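Local coordinates for GCN5-related N-acetyltransferase (Kribbella flavida, PDB 4H89), which probably transfers an acyl group, most likely acetyl from acetyl-CoA as in other GNAT-family enzymes, to an acceptor that is not known, at residues L9-A14 and R107-D112; S49-P54 and S75-P80; V89-F94 and Q126-V131. All coordinates share one frame; numbering follows the deposited sequence.

Contact 1 of 3, residues L9-A14 and R107-D112; sequences LQVRDA and RALCQD
Strand 10-13 runs past helix 105-119 with local axes 8.7 Å apart at closest approach and 48° between their directions, and V11 lies nearest the helix backbone, level with L109. V11 carries the contact. Its CB points toward the helix and its two methyls divide the helix surface between them. CG1, anti to the backbone N, meets the carboxylate end of D112, 3.5 Å from D112 CG; the two side chains cross obliquely. From its other side CG1 touches L109 CD2 at 4.1 Å. CG2 turns one turn back along the helix, where it lies 3.9 Å from A108 CB. L9 reaches the same methyl from just before the strand, with its CD2 3.9 Å from A108 CB. In the GNAT fold this is where the first strand, at the edge of the sheet, meets the helix that follows the fourth strand; T63 of the neighbouring strand lies beneath V11, L109 and D112. No direct hydrogen bond joins the two segments. One water bridges them instead, donating to V11 O at 2.8 Å and to D112 OD1 at 2.7 Å. The other carboxylate oxygen, D112 OD2, forms a salt bridge with R61, which also pairs with D13 OD1. With 6.5 Å between D13 OD1 and D112 OD2, the shared arginine probably offsets the repulsion of the two acidic groups.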
loop_
_atom_site.group_PDB
_atom_site.type_symbol
_atom_site.label_atom_id
_atom_site.label_comp_id
_atom_site.label_asym_id
_atom_site.label_seq_id
_atom_site.Cartn_x
_atom_site.Cartn_y
_atom_site.Cartn_z
ATOM N N LEU A 9 21.360 24.803 -2.093
ATOM C CA LEU A 9 20.220 23.884 -2.136
ATOM C C LEU A 9 19.277 24.202 -0.996
ATOM O O LEU A 9 19.684 24.252 0.152
ATOM C CB LEU A 9 20.718 22.433 -1.961
ATOM C CG LEU A 9 19.753 21.282 -2.040
ATOM C CD1 LEU A 9 19.184 21.211 -3.421
ATOM C CD2 LEU A 9 20.472 19.983 -1.726
ATOM N N GLN A 10 17.983 24.323 -1.339
ATOM C CA GLN A 10 16.903 24.459 -0.366
ATOM C C GLN A 10 15.811 23.454 -0.626
ATOM O O GLN A 10 15.479 23.166 -1.754
ATOM C CB GLN A 10 16.318 25.868 -0.487
ATOM C CG GLN A 10 15.066 26.119 0.282
ATOM C CD GLN A 10 14.634 27.550 0.271
ATOM O OE1 GLN A 10 13.990 28.027 -0.662
ATOM N NE2 GLN A 10 14.911 28.215 1.360
ATOM N N VAL A 11 15.263 22.892 0.437
ATOM C CA VAL A 11 14.005 22.157 0.396
ATOM C C VAL A 11 12.902 23.088 0.965
ATOM O O VAL A 11 13.021 23.595 2.083
ATOM C CB VAL A 11 14.084 20.844 1.205
ATOM C CG1 VAL A 11 12.742 20.130 1.112
ATOM C CG2 VAL A 11 15.207 19.973 0.696
ATOM N N ARG A 12 11.851 23.248 0.176
ATOM C CA ARG A 12 10.758 24.119 0.554
ATOM C C ARG A 12 9.460 23.489 0.070
ATOM O O ARG A 12 9.443 22.567 -0.759
ATOM C CB ARG A 12 10.886 25.512 -0.077
ATOM C CG ARG A 12 10.894 25.528 -1.599
ATOM C CD ARG A 12 10.673 26.924 -2.161
ATOM N NE ARG A 12 10.799 26.997 -3.615
ATOM C CZ ARG A 12 9.889 26.571 -4.529
ATOM N NH1 ARG A 12 8.738 26.022 -4.203
ATOM N NH2 ARG A 12 10.113 26.699 -5.850
ATOM N N ASP A 13 8.333 23.983 0.610
ATOM C CA ASP A 13 7.052 23.526 0.149
ATOM C C ASP A 13 6.941 23.757 -1.375
ATOM O O ASP A 13 7.350 24.774 -1.916
ATOM C CB ASP A 13 5.886 24.279 0.798
ATOM C CG ASP A 13 5.697 23.978 2.251
ATOM O OD1 ASP A 13 6.474 23.262 2.886
ATOM O OD2 ASP A 13 4.705 24.544 2.774
ATOM N N ALA A 14 6.378 22.780 -2.069
ATOM C CA ALA A 14 6.110 22.898 -3.487
ATOM C C ALA A 14 5.014 23.943 -3.692
ATOM O O ALA A 14 4.080 24.030 -2.904
ATOM C CB ALA A 14 5.679 21.561 -4.051
ATOM N N ARG A 107 19.185 13.043 -0.034
ATOM C CA ARG A 107 19.409 13.166 1.391
ATOM C C ARG A 107 18.683 14.377 1.960
ATOM O O ARG A 107 18.053 14.293 3.017
ATOM C CB ARG A 107 20.898 13.283 1.719
ATOM C CG ARG A 107 21.193 13.245 3.209
ATOM C CD ARG A 107 22.361 14.138 3.648
ATOM N NE ARG A 107 22.194 15.543 3.258
ATOM C CZ ARG A 107 21.454 16.462 3.898
ATOM N NH1 ARG A 107 20.771 16.185 5.007
ATOM N NH2 ARG A 107 21.402 17.678 3.411
ATOM N N ALA A 108 18.780 15.510 1.286
ATOM C CA ALA A 108 18.157 16.702 1.763
ATOM C C ALA A 108 16.648 16.534 1.827
ATOM O O ALA A 108 15.998 16.942 2.802
ATOM C CB ALA A 108 18.527 17.863 0.876
ATOM N N LEU A 109 16.060 15.978 0.778
ATOM C CA LEU A 109 14.606 15.777 0.763
ATOM C C LEU A 109 14.185 14.844 1.889
ATOM O O LEU A 109 13.158 15.096 2.534
ATOM C CB LEU A 109 14.167 15.235 -0.598
ATOM C CG LEU A 109 14.189 16.158 -1.791
ATOM C CD1 LEU A 109 14.046 15.329 -3.064
ATOM C CD2 LEU A 109 13.073 17.170 -1.666
ATOM N N CYS A 110 14.907 13.757 2.093
ATOM C CA CYS A 110 14.491 12.809 3.116
ATOM C C CYS A 110 14.722 13.348 4.517
ATOM O O CYS A 110 13.888 13.122 5.386
ATOM C CB CYS A 110 15.208 11.478 2.916
ATOM S SG CYS A 110 14.546 10.141 3.955
ATOM N N GLN A 111 15.828 14.027 4.757
ATOM C CA GLN A 111 16.021 14.626 6.069
ATOM C C GLN A 111 14.918 15.634 6.383
ATOM O O GLN A 111 14.398 15.691 7.488
ATOM C CB GLN A 111 17.383 15.286 6.186
ATOM C CG GLN A 111 17.670 15.825 7.583
ATOM C CD GLN A 111 17.705 14.709 8.622
ATOM O OE1 GLN A 111 18.442 13.766 8.450
ATOM N NE2 GLN A 111 16.819 14.751 9.607
ATOM N N ASP A 112 14.580 16.456 5.405
ATOM C CA ASP A 112 13.501 17.419 5.573
ATOM C C ASP A 112 12.181 16.693 5.895
ATOM O O ASP A 112 11.408 17.134 6.742
ATOM C CB ASP A 112 13.347 18.301 4.326
ATOM C CG ASP A 112 12.184 19.246 4.457
ATOM O OD1 ASP A 112 12.344 20.335 5.065
ATOM O OD2 ASP A 112 11.118 18.850 3.966
HETATM O O HOH W 1 11.542 22.736 4.252
#

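Contact 2 of 3, residues S49-P54 and S75-P80; sequences SLWMTP and SANMYP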
loop_
_atom_site.group_PDB
_atom_site.type_symbol
_atom_site.label_atom_id
_atom_site.label_comp_id
_atom_site.label_asym_id
_atom_site.label_seq_id
_atom_site.Cartn_x
_atom_site.Cartn_y
_atom_site.Cartn_z
ATOM N N SER A 49 -2.355 14.773 -9.301
ATOM C CA SER A 49 -3.201 14.452 -8.145
ATOM C C SER A 49 -2.517 13.502 -7.167
ATOM O O SER A 49 -2.701 13.632 -5.937
ATOM C CB SER A 49 -4.517 13.864 -8.606
ATOM O OG SER A 49 -5.316 14.936 -9.102
ATOM N N LEU A 50 -1.750 12.543 -7.686
ATOM C CA LEU A 50 -1.074 11.593 -6.829
ATOM C C LEU A 50 0.077 12.261 -6.098
ATOM O O LEU A 50 0.368 11.898 -4.962
ATOM C CB LEU A 50 -0.563 10.416 -7.637
ATOM C CG LEU A 50 -1.625 9.409 -8.095
ATOM C CD1 LEU A 50 -0.916 8.205 -8.692
ATOM C CD2 LEU A 50 -2.565 8.945 -6.968
ATOM N N TRP A 51 0.708 13.253 -6.727
ATOM C CA TRP A 51 1.950 13.819 -6.210
ATOM C C TRP A 51 1.818 15.103 -5.382
ATOM O O TRP A 51 2.432 15.237 -4.316
ATOM C CB TRP A 51 2.931 14.052 -7.377
ATOM C CG TRP A 51 4.279 14.336 -6.849
ATOM C CD1 TRP A 51 4.862 15.541 -6.683
ATOM C CD2 TRP A 51 5.187 13.363 -6.364
ATOM N NE1 TRP A 51 6.073 15.389 -6.060
ATOM C CE2 TRP A 51 6.301 14.049 -5.864
ATOM C CE3 TRP A 51 5.153 11.972 -6.281
ATOM C CZ2 TRP A 51 7.401 13.386 -5.321
ATOM C CZ3 TRP A 51 6.242 11.309 -5.722
ATOM C CH2 TRP A 51 7.335 12.023 -5.235
HETATM N N MSE A 52 1.109 16.082 -5.898
HETATM C CA MSE A 52 0.866 17.354 -5.253
HETATM C C MSE A 52 -0.154 17.139 -4.173
HETATM O O MSE A 52 -1.056 16.330 -4.311
HETATM C CB MSE A 52 0.369 18.392 -6.264
HETATM C CG MSE A 52 1.347 18.690 -7.385
HETATM SE SE MSE A 52 3.110 19.361 -6.929
HETATM C CE MSE A 52 2.517 21.095 -6.544
ATOM N N THR A 53 0.050 17.830 -3.048
ATOM C CA THR A 53 -0.786 17.695 -1.852
ATOM C C THR A 53 -1.771 18.819 -1.808
ATOM O O THR A 53 -1.372 19.997 -1.707
ATOM C CB THR A 53 0.053 17.857 -0.564
ATOM O OG1 THR A 53 0.969 16.824 -0.497
ATOM C CG2 THR A 53 -0.837 17.765 0.640
ATOM N N PRO A 54 -3.061 18.487 -1.895
ATOM C CA PRO A 54 -4.101 19.512 -1.720
ATOM C C PRO A 54 -4.314 19.880 -0.247
ATOM O O PRO A 54 -4.154 19.046 0.647
ATOM C CB PRO A 54 -5.332 18.846 -2.302
ATOM C CG PRO A 54 -5.118 17.390 -2.211
ATOM C CD PRO A 54 -3.632 17.155 -2.147
ATOM N N SER A 75 11.827 16.324 -5.816
ATOM C CA SER A 75 10.599 16.585 -5.087
ATOM C C SER A 75 10.294 15.413 -4.181
ATOM O O SER A 75 10.711 14.270 -4.434
ATOM C CB SER A 75 9.469 16.830 -6.104
ATOM O OG SER A 75 8.241 17.134 -5.470
ATOM N N ALA A 76 9.546 15.662 -3.102
ATOM C CA ALA A 76 9.115 14.607 -2.199
ATOM C C ALA A 76 7.643 14.849 -1.866
ATOM O O ALA A 76 7.185 15.989 -1.816
ATOM C CB ALA A 76 9.909 14.588 -0.921
ATOM N N ASN A 77 6.937 13.779 -1.571
ATOM C CA ASN A 77 5.670 13.969 -0.930
ATOM C C ASN A 77 5.575 12.994 0.230
ATOM O O ASN A 77 6.249 11.957 0.268
ATOM C CB ASN A 77 4.501 13.885 -1.900
ATOM C CG ASN A 77 4.207 12.486 -2.310
ATOM O OD1 ASN A 77 4.944 11.549 -1.935
ATOM N ND2 ASN A 77 3.164 12.315 -3.024
HETATM N N MSE A 78 4.777 13.388 1.216
HETATM C CA MSE A 78 4.740 12.759 2.526
HETATM C C MSE A 78 3.319 12.834 3.035
HETATM O O MSE A 78 2.599 13.805 2.790
HETATM C CB MSE A 78 5.800 13.405 3.448
HETATM C CG MSE A 78 5.541 14.914 3.698
HETATM SE SE MSE A 78 7.230 15.897 3.908
HETATM C CE MSE A 78 7.750 15.789 2.202
ATOM N N TYR A 79 2.921 11.820 3.809
ATOM C CA TYR A 79 1.494 11.641 4.100
ATOM C C TYR A 79 1.375 10.505 5.125
ATOM O O TYR A 79 2.305 9.740 5.278
ATOM C CB TYR A 79 0.729 11.253 2.779
ATOM C CG TYR A 79 1.520 10.284 1.924
ATOM C CD1 TYR A 79 1.511 8.912 2.144
ATOM C CD2 TYR A 79 2.315 10.754 0.914
ATOM C CE1 TYR A 79 2.321 8.038 1.390
ATOM C CE2 TYR A 79 3.105 9.916 0.151
ATOM C CZ TYR A 79 3.120 8.575 0.379
ATOM O OH TYR A 79 3.945 7.790 -0.409
ATOM N N PRO A 80 0.213 10.320 5.732
ATOM C CA PRO A 80 0.041 9.130 6.566
ATOM C C PRO A 80 0.068 7.863 5.710
ATOM O O PRO A 80 -0.554 7.818 4.617
ATOM C CB PRO A 80 -1.339 9.344 7.235
ATOM C CG PRO A 80 -1.609 10.823 7.067
ATOM C CD PRO A 80 -0.971 11.175 5.765
#
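W51, N77 and S75 bury the most surface where the end of helix 44-51 settles on strand 72-80 of the GNAT sheet, in the N-terminal half of the acetyltransferase fold. W51 is the last helical residue. With CG anti to the backbone N (chi1 -167°), its indole is carried across the strand, and W19 and I22 of helix 19-32 pack against it as well. The five-membered ring leads with its N-H: NE1 donates to S75 OG over 2.8 Å, a fairly straight bond, and the oxygen lies almost in the ring plane. S75 OG is turned to the indole by a first torsion that sets it anti to its own backbone N. The same hydroxyl is hydrogen-bonded to T63 O on the adjoining strand, so it ties the buried indole to strand 61-66 as well. Two residues further on, N77 uses the benzo end of the indole. Its CG sits between the backbone N and the carbonyl carbon, the crowded position, which places the amide over one face of the ring, displaced toward the rim. Amide and ring planes are only 13° apart, a stacked arrangement, with N77 ND2 3.8 Å from W51 CE3. The amide therefore addresses W51 twice, through its flat face and through an N-H. That second grip falls on the backbone, where the helix has just ended and M52 leaves helical geometry. W51 O also accepts a hydrogen bond from T62 OG1. N77 ND2 donates a long hydrogen bond to W51 O at 3.3 Å, approaching in the carbonyl plane on a lone pair, with a C=O...N angle of 111°.

Contact 3 of 3, residues V89-F94 and Q126-V131; sequences VASASF and QFNAVV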
loop_
_atom_site.group_PDB
_atom_site.type_symbol
_atom_site.label_atom_id
_atom_site.label_comp_id
_atom_site.label_asym_id
_atom_site.label_seq_id
_atom_site.Cartn_x
_atom_site.Cartn_y
_atom_site.Cartn_z
ATOM N N VAL A 89 1.762 6.462 11.446
ATOM C CA VAL A 89 2.941 6.093 10.696
ATOM C C VAL A 89 2.897 6.891 9.378
ATOM O O VAL A 89 1.927 6.775 8.635
ATOM C CB VAL A 89 2.970 4.589 10.389
ATOM C CG1 VAL A 89 4.230 4.227 9.630
ATOM C CG2 VAL A 89 2.876 3.756 11.651
ATOM N N ALA A 90 3.934 7.686 9.123
ATOM C CA ALA A 90 4.043 8.441 7.880
ATOM C C ALA A 90 4.693 7.584 6.813
ATOM O O ALA A 90 5.312 6.570 7.091
ATOM C CB ALA A 90 4.945 9.645 8.140
ATOM N N SER A 91 4.541 8.030 5.571
ATOM C CA SER A 91 5.353 7.507 4.464
ATOM C C SER A 91 5.671 8.641 3.542
ATOM O O SER A 91 5.244 9.782 3.744
ATOM C CB SER A 91 4.573 6.421 3.760
ATOM O OG SER A 91 5.377 5.746 2.775
ATOM N N ALA A 92 6.480 8.343 2.540
ATOM C CA ALA A 92 6.903 9.340 1.609
ATOM C C ALA A 92 7.431 8.676 0.362
ATOM O O ALA A 92 7.796 7.500 0.354
ATOM C CB ALA A 92 8.001 10.207 2.225
ATOM N N SER A 93 7.470 9.470 -0.698
ATOM C CA SER A 93 8.096 9.143 -1.967
ATOM C C SER A 93 9.002 10.282 -2.413
ATOM O O SER A 93 8.763 11.421 -2.072
ATOM C CB SER A 93 7.008 8.930 -3.042
ATOM O OG SER A 93 6.124 7.886 -2.688
ATOM N N PHE A 94 10.037 9.915 -3.181
ATOM C CA PHE A 94 11.072 10.848 -3.609
ATOM C C PHE A 94 11.360 10.710 -5.083
ATOM O O PHE A 94 11.407 9.589 -5.604
ATOM C CB PHE A 94 12.386 10.590 -2.829
ATOM C CG PHE A 94 12.194 10.677 -1.352
ATOM C CD1 PHE A 94 12.295 11.889 -0.704
ATOM C CD2 PHE A 94 11.829 9.570 -0.603
ATOM C CE1 PHE A 94 12.025 11.996 0.655
ATOM C CE2 PHE A 94 11.559 9.680 0.753
ATOM C CZ PHE A 94 11.696 10.876 1.394
ATOM N N GLN A 126 7.359 4.612 7.355
ATOM C CA GLN A 126 7.449 3.334 6.667
ATOM C C GLN A 126 7.529 3.590 5.168
ATOM O O GLN A 126 6.762 4.401 4.637
ATOM C CB GLN A 126 6.190 2.517 6.986
ATOM C CG GLN A 126 6.079 1.180 6.312
ATOM C CD GLN A 126 4.918 0.389 6.799
ATOM O OE1 GLN A 126 4.465 0.532 7.965
ATOM N NE2 GLN A 126 4.431 -0.491 5.951
ATOM N N PHE A 127 8.430 2.872 4.489
ATOM C CA PHE A 127 8.452 2.802 3.016
ATOM C C PHE A 127 7.987 1.389 2.660
ATOM O O PHE A 127 8.616 0.416 3.051
ATOM C CB PHE A 127 9.871 3.068 2.452
ATOM C CG PHE A 127 10.418 4.418 2.771
ATOM C CD1 PHE A 127 9.599 5.518 3.105
ATOM C CD2 PHE A 127 11.780 4.606 2.810
ATOM C CE1 PHE A 127 10.149 6.781 3.353
ATOM C CE2 PHE A 127 12.353 5.835 3.034
ATOM C CZ PHE A 127 11.541 6.936 3.337
ATOM N N ASN A 128 6.888 1.292 1.912
ATOM C CA ASN A 128 6.267 0.016 1.675
ATOM C C ASN A 128 6.994 -0.874 0.697
ATOM O O ASN A 128 6.839 -2.093 0.749
ATOM C CB ASN A 128 4.844 0.254 1.191
ATOM C CG ASN A 128 4.102 1.092 2.162
ATOM O OD1 ASN A 128 3.960 0.674 3.325
ATOM N ND2 ASN A 128 3.786 2.361 1.767
ATOM N N ALA A 129 7.742 -0.260 -0.221
ATOM C CA ALA A 129 8.330 -0.990 -1.321
ATOM C C ALA A 129 9.546 -0.276 -1.847
ATOM O O ALA A 129 9.461 0.744 -2.531
ATOM C CB ALA A 129 7.320 -1.146 -2.430
ATOM N N VAL A 130 10.708 -0.752 -1.479
ATOM C CA VAL A 130 11.963 -0.242 -1.932
ATOM C C VAL A 130 12.652 -1.354 -2.728
ATOM O O VAL A 130 12.841 -2.446 -2.246
ATOM C CB VAL A 130 12.887 0.226 -0.793
ATOM C CG1 VAL A 130 14.139 0.829 -1.399
ATOM C CG2 VAL A 130 12.144 1.213 0.120
ATOM N N VAL A 131 12.888 -1.107 -4.025
ATOM C CA VAL A 131 13.423 -2.134 -4.903
ATOM C C VAL A 131 14.823 -2.497 -4.399
ATOM O O VAL A 131 15.672 -1.626 -4.212
ATOM C CB VAL A 131 13.469 -1.655 -6.382
ATOM C CG1 VAL A 131 14.093 -2.714 -7.278
ATOM C CG2 VAL A 131 12.072 -1.281 -6.880
HETATM O O HOH W 2 6.352 4.044 0.440
#
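V89 opens the pairing with a purely apolar touch: its CG1, anti to the backbone N, lies 3.7 Å from Q126 CB, the two side chains crossing obliquely. Outside them, V152 and A155 of the second subunit pack against Q126 and V89 respectively, so the V89 end of the pair lies against the second subunit. At A90 the backbones join. Q126 N donates to A90 O at 2.8 Å, nearly along the C=O axis. The next bond comes from a side chain: S91 OG, anti to its own backbone N, donates to Q126 O at 2.7 Å, again almost in line with the carbonyl. S91 OG also takes a hydrogen bond from a water that accepts from N128 N, just where the second strand turns a corner. N128 ND2 is itself held by N81. This is the parallel pair of the beta-alpha-beta unit, strand 89-96, helix 105-119, strand 124-131, and in the GNAT fold these neighbouring strands splay apart, commonly around the bound acetyl-CoA. The splay is visible in this substituted bonding and in A92, whose N, 4.5 Å from Q126 O, is buried without a partner in the model. A92 CB adds an apolar touch to the F127 ring, which W141 and F146 also contact. At F94 the two phenylalanine side chains cross at about a right angle, with F127 CZ at the edge of the F94 ring, 3.8 Å from F94 CE2.

Overall arrangement
All three contacts draw on one mixed sheet, and contacts 2 and 3 share its middle: strands 72-80 and 89-96 are neighbours, with Y79 O 2.8 Å from S91 N and N77 O 2.9 Å from S93 N, and the centres of contacts 2 and 3 are about 12 Å apart. Contact 1 lies at the sheet's edge, its centre about 13 Å from that of contact 2 and 16 Å from that of contact 3. L109 connects it inward, its CD1 3.7 Å from S75 N, while C110 CA meets F94 CE1 at 3.6 Å. Helix 105-119 thus joins contact 1 to the strands splaying in contact 3, the probable cofactor region; no ligand position is established here.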